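Local structure of NMB1025 protein (Neisseria meningitidis serogroup B, 3KJJ) at residues Arg12-Thr17 against Leu58-Ser63; Tyr20-Gly25 against Phe31-Val36; Gly40-Glu45 against Tyr81-Gly86. The protein is of unknown function but belongs to the YjgF/RutC family, whose better-known members include enamine/imine deaminases, and assembles as a trimer. All coordinates share one frame; numbering follows the deposited sequence.

Contact 1 (Arg12-Thr17 against Leu58-Ser63); sequences RYFGTT and LAECGS
The first strand of the YjgF-like sheet meets the C-terminal end of helix 43-60 here, where the ring of F14 packs against E60 and C61. The thiol of C61 lies over one face of that ring, SG being 3.9 Å from the centroid of the F14 ring and 26° off the ring normal. It is displaced toward the rim, so that CD2 of F14 is the ring atom closest to SG of C61, at 3.6 Å. This cysteine sulfur-aromatic contact suits a small, polarisable sulfur that can lie close over a ring face. In F14 the first torsion (chi1 -55°) sets CG anti to the carbonyl carbon, turning the ring toward the helix. There CE1 of F14 approaches the carbonyl O of E60 obliquely at 3.6 Å. The extended chain of E60 runs alongside F14 but points the other way, its CG 4.2 Å from CD1 of F14; an exposed glutamate can lay its CG methylene by the ring while its charged end stays at the surface. G62, with the positive phi that glycine takes easily, closes the helix in a Schellman motif, S63 N bonding to L58 O and G62 N to A59 O. Both F14 and C61 also pack on A23 of the adjoining strand.

Contact 2 (Tyr20-Gly25 against Phe31-Val36); sequences YSEAVG and FLSGMV
S33 and E22 meet where the β hairpin of strands 21-26 and 29-32 gives way to a less regular pairing. The backbone bonds come first. V24 and F31 form an antiparallel hydrogen-bonded pair: F31 N gives a nearly straight bond to V24 O (2.8 Å, 174°), and V24 N returns one to F31 O at 3.0 Å. A23 and L32 make the adjoining non-hydrogen-bonded pair, in which CA of A23 adds a C-H...O contact to F31 O. At the next step S33 N bonds to E22 O at 2.9 Å, reaching it from above the carbonyl plane. E22 and A23 form a classic beta bulge against F14, and the chain turns a corner at E22.

Among the side chains, the serine hydroxyl adds a bond beyond the last backbone one: S33 OG donates to S21 O at 2.6 Å, again from above the carbonyl plane, and lies 3.5 Å from CD1 of Y20. A short hydroxyl-bearing side chain fits this close approach. OG of S33 also bonds R100 N of the second subunit.

The apolar packing is small. A23 CB touches CD2 of L32 at 3.8 Å, beside C61. V24 and F31 suit their places as apolar residues, packing on A99 and L69 of the second subunit.

Around the E22 carboxylate the contacts are polar. Selenomethionine M35, bent at chi2 (-79°), brings SE within 3.6 Å of OE1 of E22, and W57 of helix 43-60 packs on both residues. A water bonds OE1 of E22 at 2.6 Å and, weakly, G34 O.

With its hydroxyl bonded to a carbonyl of its own chain and to an amide of the neighbouring one, S33 couples the end of the hairpin to the trimer interface.

Contact 3 (Gly40-Glu45 against Tyr81-Gly86); sequences GETAAE and YAEMNG
With CG anti to the backbone N (chi1 -170°) and an extended chain beyond it, E83 reaches from helix 81-91 to the first turn of helix 43-60, where T42 is the N-cap. OG1 of T42 faces that turn and accepts a bond from E45 N at 3.0 Å. T42 and E45 make a capping box, which E45 OE1 completes only weakly, from T42 N; its stronger donor is E41 N, one residue before the cap, in a nearly straight bond of 3.0 Å to E45 OE1. Threonine suits the N-cap because its short hydroxyl can stand in for the missing helical acceptor.

The carboxylate of E83 supplies a further acceptor from the neighbouring helix, and the negative group so placed would probably be stabilised by the N-terminal end of helix 43-60. Alanines allow this close approach: CB of A43 rests 3.7 Å from CD of E83, and CB of A44 lies 3.6 Å from the aliphatic CG of E83. The side chain of T42 crosses that of E83 at about a right angle, CB of T42 lying 3.5 Å from OE2 of E83. A44 N donates to OE2 of E83 at 3.2 Å, with an N-H...O angle of 162°, from 50° out of the carboxylate plane.

From the N terminus, strand 11-16 opens contact 1, which closes only when the chain reaches the far end of helix 43-60. Contact 2 is nested inside that loop: its short hairpin closes before the helix begins. The two touch directly, as strands 11-16 and 21-26 are neighbours in the sheet and T16 OG1 probably hydrogen-bonds S21 OG; both also reach the second subunit. Contact 3 opens after contact 2 has closed, at the start of the same helix, and closes on helix 81-91, so it crosses contact 1 along the chain. Helix 43-60 thus packs one end on strand 11-16, outermost within this chain, and the other on helix 81-91; contacts 1 and 3 have centres about 26 Å apart.

Contact 1 (Arg12-Thr17 against Leu58-Ser63)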
loop_
_atom_site.group_PDB
_atom_site.type_symbol
_atom_site.label_atom_id
_atom_site.label_comp_id
_atom_site.label_asym_id
_atom_site.label_seq_id
_atom_site.Cartn_x
_atom_site.Cartn_y
_atom_site.Cartn_z
ATOM N N ARG B 12 -16.717 1.736 -9.388
ATOM C CA ARG B 12 -16.513 2.212 -10.754
ATOM C C ARG B 12 -15.074 1.946 -11.188
ATOM O O ARG B 12 -14.154 2.007 -10.364
ATOM C CB ARG B 12 -16.847 3.704 -10.887
ATOM C CG ARG B 12 -18.333 4.008 -11.115
ATOM C CD ARG B 12 -19.121 4.115 -9.811
ATOM N NE ARG B 12 -20.515 4.508 -10.034
ATOM C CZ ARG B 12 -21.002 5.733 -9.838
ATOM N NH1 ARG B 12 -20.219 6.717 -9.404
ATOM N NH2 ARG B 12 -22.285 5.978 -10.073
ATOM N N TYR B 13 -14.893 1.625 -12.468
ATOM C CA TYR B 13 -13.572 1.284 -13.025
ATOM C C TYR B 13 -13.206 2.243 -14.152
ATOM O O TYR B 13 -14.055 2.601 -14.970
ATOM C CB TYR B 13 -13.552 -0.165 -13.543
ATOM C CG TYR B 13 -13.839 -1.232 -12.496
ATOM C CD1 TYR B 13 -12.803 -1.971 -11.919
ATOM C CD2 TYR B 13 -15.153 -1.514 -12.097
ATOM C CE1 TYR B 13 -13.074 -2.956 -10.944
ATOM C CE2 TYR B 13 -15.431 -2.490 -11.151
ATOM C CZ TYR B 13 -14.394 -3.207 -10.577
ATOM O OH TYR B 13 -14.701 -4.161 -9.639
ATOM N N PHE B 14 -11.943 2.659 -14.200
ATOM C CA PHE B 14 -11.483 3.596 -15.219
ATOM C C PHE B 14 -10.238 3.038 -15.888
ATOM O O PHE B 14 -9.331 2.549 -15.207
ATOM C CB PHE B 14 -11.151 4.971 -14.612
ATOM C CG PHE B 14 -12.274 5.583 -13.820
ATOM C CD1 PHE B 14 -13.163 6.470 -14.415
ATOM C CD2 PHE B 14 -12.438 5.274 -12.477
ATOM C CE1 PHE B 14 -14.211 7.030 -13.681
ATOM C CE2 PHE B 14 -13.476 5.833 -11.738
ATOM C CZ PHE B 14 -14.356 6.716 -12.340
ATOM N N GLY B 15 -10.194 3.122 -17.214
ATOM C CA GLY B 15 -9.013 2.704 -17.979
ATOM C C GLY B 15 -8.725 1.223 -17.815
ATOM O O GLY B 15 -7.577 0.829 -17.621
ATOM N N THR B 16 -9.778 0.410 -17.894
ATOM C CA THR B 16 -9.694 -1.030 -17.647
ATOM C C THR B 16 -8.981 -1.756 -18.789
ATOM O O THR B 16 -9.285 -1.541 -19.967
ATOM C CB THR B 16 -11.109 -1.638 -17.415
ATOM O OG1 THR B 16 -11.716 -1.006 -16.282
ATOM C CG2 THR B 16 -11.042 -3.143 -17.165
ATOM N N THR B 17 -8.007 -2.582 -18.420
ATOM C CA THR B 17 -7.282 -3.443 -19.354
ATOM C C THR B 17 -7.546 -4.902 -18.931
ATOM O O THR B 17 -8.099 -5.124 -17.856
ATOM C CB THR B 17 -5.761 -3.167 -19.306
ATOM O OG1 THR B 17 -5.218 -3.680 -18.088
ATOM C CG2 THR B 17 -5.448 -1.666 -19.408
ATOM N N LEU B 58 -6.758 11.315 -11.885
ATOM C CA LEU B 58 -7.495 11.860 -10.746
ATOM C C LEU B 58 -8.653 12.722 -11.252
ATOM O O LEU B 58 -9.767 12.650 -10.718
ATOM C CB LEU B 58 -6.562 12.625 -9.783
ATOM C CG LEU B 58 -5.584 11.789 -8.926
ATOM C CD1 LEU B 58 -4.769 12.680 -7.990
ATOM C CD2 LEU B 58 -6.271 10.681 -8.129
ATOM N N ALA B 59 -8.394 13.510 -12.297
ATOM C CA ALA B 59 -9.442 14.285 -12.980
ATOM C C ALA B 59 -10.585 13.387 -13.453
ATOM O O ALA B 59 -11.761 13.651 -13.170
ATOM C CB ALA B 59 -8.852 15.076 -14.154
ATOM N N GLU B 60 -10.235 12.306 -14.146
ATOM C CA GLU B 60 -11.226 11.343 -14.595
ATOM C C GLU B 60 -12.084 10.792 -13.441
ATOM O O GLU B 60 -13.258 10.503 -13.638
ATOM C CB GLU B 60 -10.559 10.215 -15.392
ATOM C CG GLU B 60 -11.455 9.656 -16.494
ATOM C CD GLU B 60 -10.680 9.066 -17.670
ATOM O OE1 GLU B 60 -11.098 8.000 -18.176
ATOM O OE2 GLU B 60 -9.666 9.666 -18.097
ATOM N N CYS B 61 -11.506 10.669 -12.242
ATOM C CA CYS B 61 -12.241 10.146 -11.071
ATOM C C CYS B 61 -12.972 11.191 -10.221
ATOM O O CYS B 61 -13.575 10.853 -9.191
ATOM C CB CYS B 61 -11.309 9.332 -10.167
ATOM S SG CYS B 61 -10.552 7.915 -10.975
ATOM N N GLY B 62 -12.916 12.455 -10.634
ATOM C CA GLY B 62 -13.551 13.527 -9.871
ATOM C C GLY B 62 -12.734 13.886 -8.643
ATOM O O GLY B 62 -13.279 14.270 -7.609
ATOM N N SER B 63 -11.420 13.730 -8.762
ATOM C CA SER B 63 -10.489 14.085 -7.707
ATOM C C SER B 63 -9.408 14.973 -8.303
ATOM O O SER B 63 -9.494 15.387 -9.464
ATOM C CB SER B 63 -9.855 12.826 -7.108
ATOM O OG SER B 63 -9.164 13.097 -5.896
#

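Contact 2 (Tyr20-Gly25 against Phe31-Val36)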
loop_
_atom_site.group_PDB
_atom_site.type_symbol
_atom_site.label_atom_id
_atom_site.label_comp_id
_atom_site.label_asym_id
_atom_site.label_seq_id
_atom_site.Cartn_x
_atom_site.Cartn_y
_atom_site.Cartn_z
ATOM N N TYR B 20 -5.470 -4.953 -15.401
ATOM C CA TYR B 20 -5.647 -3.966 -14.328
ATOM C C TYR B 20 -6.513 -2.821 -14.832
ATOM O O TYR B 20 -6.723 -2.690 -16.042
ATOM C CB TYR B 20 -4.283 -3.398 -13.892
ATOM C CG TYR B 20 -3.552 -2.704 -15.015
ATOM C CD1 TYR B 20 -3.831 -1.379 -15.345
ATOM C CD2 TYR B 20 -2.598 -3.380 -15.770
ATOM C CE1 TYR B 20 -3.189 -0.752 -16.393
ATOM C CE2 TYR B 20 -1.946 -2.762 -16.827
ATOM C CZ TYR B 20 -2.239 -1.445 -17.130
ATOM O OH TYR B 20 -1.587 -0.824 -18.174
ATOM N N SER B 21 -7.000 -1.996 -13.904
ATOM C CA SER B 21 -7.602 -0.710 -14.232
ATOM C C SER B 21 -6.699 0.408 -13.755
ATOM O O SER B 21 -6.100 0.325 -12.674
ATOM C CB SER B 21 -8.986 -0.544 -13.590
ATOM O OG SER B 21 -9.958 -1.358 -14.225
ATOM N N GLU B 22 -6.632 1.473 -14.547
ATOM C CA GLU B 22 -5.835 2.634 -14.181
ATOM C C GLU B 22 -6.356 3.270 -12.911
ATOM O O GLU B 22 -5.584 3.783 -12.091
ATOM C CB GLU B 22 -5.835 3.657 -15.319
ATOM C CG GLU B 22 -5.164 3.163 -16.591
ATOM C CD GLU B 22 -3.648 3.031 -16.466
ATOM O OE1 GLU B 22 -3.097 3.100 -15.334
ATOM O OE2 GLU B 22 -3.011 2.844 -17.521
ATOM N N ALA B 23 -7.675 3.243 -12.754
ATOM C CA ALA B 23 -8.318 3.805 -11.571
ATOM C C ALA B 23 -9.535 2.974 -11.206
ATOM O O ALA B 23 -10.223 2.442 -12.079
ATOM C CB ALA B 23 -8.707 5.225 -11.814
ATOM N N VAL B 24 -9.768 2.853 -9.904
ATOM C CA VAL B 24 -10.918 2.155 -9.353
ATOM C C VAL B 24 -11.448 3.013 -8.209
ATOM O O VAL B 24 -10.666 3.507 -7.391
ATOM C CB VAL B 24 -10.543 0.756 -8.821
ATOM C CG1 VAL B 24 -11.706 0.148 -8.059
ATOM C CG2 VAL B 24 -10.104 -0.173 -9.970
ATOM N N GLY B 25 -12.767 3.202 -8.168
ATOM C CA GLY B 25 -13.396 4.044 -7.160
ATOM C C GLY B 25 -14.620 3.428 -6.517
ATOM O O GLY B 25 -15.483 2.891 -7.222
ATOM N N PHE B 31 -8.403 4.401 -5.961
ATOM C CA PHE B 31 -7.129 3.696 -5.997
ATOM C C PHE B 31 -6.580 3.751 -7.424
ATOM O O PHE B 31 -7.238 3.306 -8.366
ATOM C CB PHE B 31 -7.304 2.247 -5.509
ATOM C CG PHE B 31 -7.681 2.138 -4.058
ATOM C CD1 PHE B 31 -6.706 1.914 -3.091
ATOM C CD2 PHE B 31 -9.009 2.276 -3.655
ATOM C CE1 PHE B 31 -7.045 1.812 -1.738
ATOM C CE2 PHE B 31 -9.359 2.182 -2.307
ATOM C CZ PHE B 31 -8.377 1.945 -1.350
ATOM N N LEU B 32 -5.400 4.341 -7.599
ATOM C CA LEU B 32 -4.758 4.329 -8.917
ATOM C C LEU B 32 -3.789 3.143 -9.025
ATOM O O LEU B 32 -3.110 2.813 -8.049
ATOM C CB LEU B 32 -4.004 5.633 -9.180
ATOM C CG LEU B 32 -4.678 7.009 -9.123
ATOM C CD1 LEU B 32 -3.767 8.083 -9.766
ATOM C CD2 LEU B 32 -6.037 7.006 -9.807
ATOM N N SER B 33 -3.729 2.512 -10.201
ATOM C CA SER B 33 -2.645 1.571 -10.510
ATOM C C SER B 33 -1.348 2.340 -10.300
ATOM O O SER B 33 -1.328 3.568 -10.376
ATOM C CB SER B 33 -2.713 1.076 -11.975
ATOM O OG SER B 33 -3.594 -0.026 -12.139
ATOM N N GLY B 34 -0.266 1.617 -10.025
ATOM C CA GLY B 34 1.056 2.214 -10.034
ATOM C C GLY B 34 1.335 2.822 -11.394
ATOM O O GLY B 34 1.224 2.159 -12.438
HETATM N N MSE B 35 1.699 4.092 -11.387
HETATM C CA MSE B 35 1.903 4.807 -12.641
HETATM C C MSE B 35 3.388 4.805 -12.920
HETATM O O MSE B 35 4.197 5.099 -12.045
HETATM C CB MSE B 35 1.343 6.220 -12.584
HETATM C CG MSE B 35 -0.174 6.284 -12.346
HETATM SE SE MSE B 35 -1.322 5.943 -13.903
HETATM C CE MSE B 35 -3.028 5.991 -12.984
ATOM N N VAL B 36 3.719 4.443 -14.150
ATOM C CA VAL B 36 5.090 4.248 -14.588
ATOM C C VAL B 36 5.366 5.216 -15.741
ATOM O O VAL B 36 4.434 5.664 -16.402
ATOM C CB VAL B 36 5.323 2.786 -15.051
ATOM C CG1 VAL B 36 5.145 1.818 -13.884
ATOM C CG2 VAL B 36 4.387 2.424 -16.195
HETATM O O HOH W 1 -0.613 2.341 -15.367
#

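Contact 3 (Gly40-Glu45 against Tyr81-Gly86)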
loop_
_atom_site.group_PDB
_atom_site.type_symbol
_atom_site.label_atom_id
_atom_site.label_comp_id
_atom_site.label_asym_id
_atom_site.label_seq_id
_atom_site.Cartn_x
_atom_site.Cartn_y
_atom_site.Cartn_z
ATOM N N GLY B 40 10.460 10.319 -20.965
ATOM C CA GLY B 40 11.580 10.771 -20.144
ATOM C C GLY B 40 12.604 9.689 -19.874
ATOM O O GLY B 40 12.287 8.497 -19.904
ATOM N N GLU B 41 13.835 10.123 -19.612
ATOM C CA GLU B 41 14.949 9.232 -19.308
ATOM C C GLU B 41 15.441 9.430 -17.870
ATOM O O GLU B 41 15.662 8.458 -17.146
ATOM C CB GLU B 41 16.100 9.471 -20.289
ATOM C CG GLU B 41 16.796 8.205 -20.749
ATOM C CD GLU B 41 16.192 7.646 -22.025
ATOM O OE1 GLU B 41 15.559 6.567 -21.963
ATOM O OE2 GLU B 41 16.342 8.292 -23.088
ATOM N N THR B 42 15.606 10.689 -17.465
ATOM C CA THR B 42 16.098 11.026 -16.124
ATOM C C THR B 42 15.014 10.824 -15.064
ATOM O O THR B 42 13.815 10.784 -15.380
ATOM C CB THR B 42 16.612 12.495 -16.037
ATOM O OG1 THR B 42 15.506 13.403 -16.116
ATOM C CG2 THR B 42 17.617 12.808 -17.154
ATOM N N ALA B 43 15.438 10.721 -13.805
ATOM C CA ALA B 43 14.498 10.598 -12.695
ATOM C C ALA B 43 13.488 11.742 -12.710
ATOM O O ALA B 43 12.287 11.509 -12.582
ATOM C CB ALA B 43 15.236 10.536 -11.359
ATOM N N ALA B 44 13.982 12.966 -12.895
ATOM C CA ALA B 44 13.146 14.168 -12.924
ATOM C C ALA B 44 12.149 14.148 -14.082
ATOM O O ALA B 44 10.983 14.512 -13.908
ATOM C CB ALA B 44 14.012 15.414 -13.006
ATOM N N GLU B 45 12.624 13.733 -15.256
ATOM C CA GLU B 45 11.784 13.664 -16.452
ATOM C C GLU B 45 10.694 12.612 -16.272
ATOM O O GLU B 45 9.537 12.858 -16.570
ATOM C CB GLU B 45 12.627 13.377 -17.699
ATOM C CG GLU B 45 13.432 14.587 -18.192
ATOM C CD GLU B 45 14.572 14.219 -19.150
ATOM O OE1 GLU B 45 14.629 13.065 -19.631
ATOM O OE2 GLU B 45 15.418 15.100 -19.421
ATOM N N TYR B 81 16.707 9.918 -5.221
ATOM C CA TYR B 81 15.801 10.490 -4.215
ATOM C C TYR B 81 15.638 12.005 -4.329
ATOM O O TYR B 81 14.517 12.497 -4.497
ATOM C CB TYR B 81 16.275 10.108 -2.809
ATOM C CG TYR B 81 15.288 10.353 -1.684
ATOM C CD1 TYR B 81 14.033 9.742 -1.674
ATOM C CD2 TYR B 81 15.626 11.174 -0.609
ATOM C CE1 TYR B 81 13.137 9.952 -0.616
ATOM C CE2 TYR B 81 14.738 11.388 0.445
ATOM C CZ TYR B 81 13.498 10.779 0.428
ATOM O OH TYR B 81 12.622 10.996 1.468
ATOM N N ALA B 82 16.743 12.743 -4.243
ATOM C CA ALA B 82 16.689 14.206 -4.319
ATOM C C ALA B 82 16.109 14.706 -5.643
ATOM O O ALA B 82 15.355 15.678 -5.660
ATOM C CB ALA B 82 18.065 14.836 -4.041
ATOM N N GLU B 83 16.450 14.037 -6.741
ATOM C CA GLU B 83 15.949 14.413 -8.063
ATOM C C GLU B 83 14.440 14.224 -8.166
ATOM O O GLU B 83 13.740 15.097 -8.695
ATOM C CB GLU B 83 16.651 13.628 -9.177
ATOM C CG GLU B 83 16.358 14.148 -10.586
ATOM C CD GLU B 83 17.296 13.589 -11.652
ATOM O OE1 GLU B 83 18.270 12.898 -11.295
ATOM O OE2 GLU B 83 17.054 13.839 -12.852
HETATM N N MSE B 84 13.959 13.081 -7.676
HETATM C CA MSE B 84 12.521 12.782 -7.643
HETATM C C MSE B 84 11.829 13.832 -6.785
HETATM O O MSE B 84 10.909 14.501 -7.263
HETATM C CB MSE B 84 12.262 11.358 -7.129
HETATM C CG MSE B 84 10.782 10.917 -7.092
HETATM SE SE MSE B 84 9.772 11.652 -5.556
HETATM C CE MSE B 84 7.998 11.376 -6.281
ATOM N N ASN B 85 12.311 13.994 -5.547
ATOM C CA ASN B 85 11.797 14.984 -4.581
ATOM C C ASN B 85 11.641 16.393 -5.125
ATOM O O ASN B 85 10.650 17.053 -4.837
ATOM C CB ASN B 85 12.676 15.035 -3.318
ATOM C CG ASN B 85 12.488 13.828 -2.424
ATOM O OD1 ASN B 85 11.495 13.114 -2.522
ATOM N ND2 ASN B 85 13.450 13.591 -1.547
ATOM N N GLY B 86 12.616 16.850 -5.908
ATOM C CA GLY B 86 12.558 18.188 -6.503
ATOM C C GLY B 86 11.320 18.397 -7.356
ATOM O O GLY B 86 10.712 19.472 -7.329
#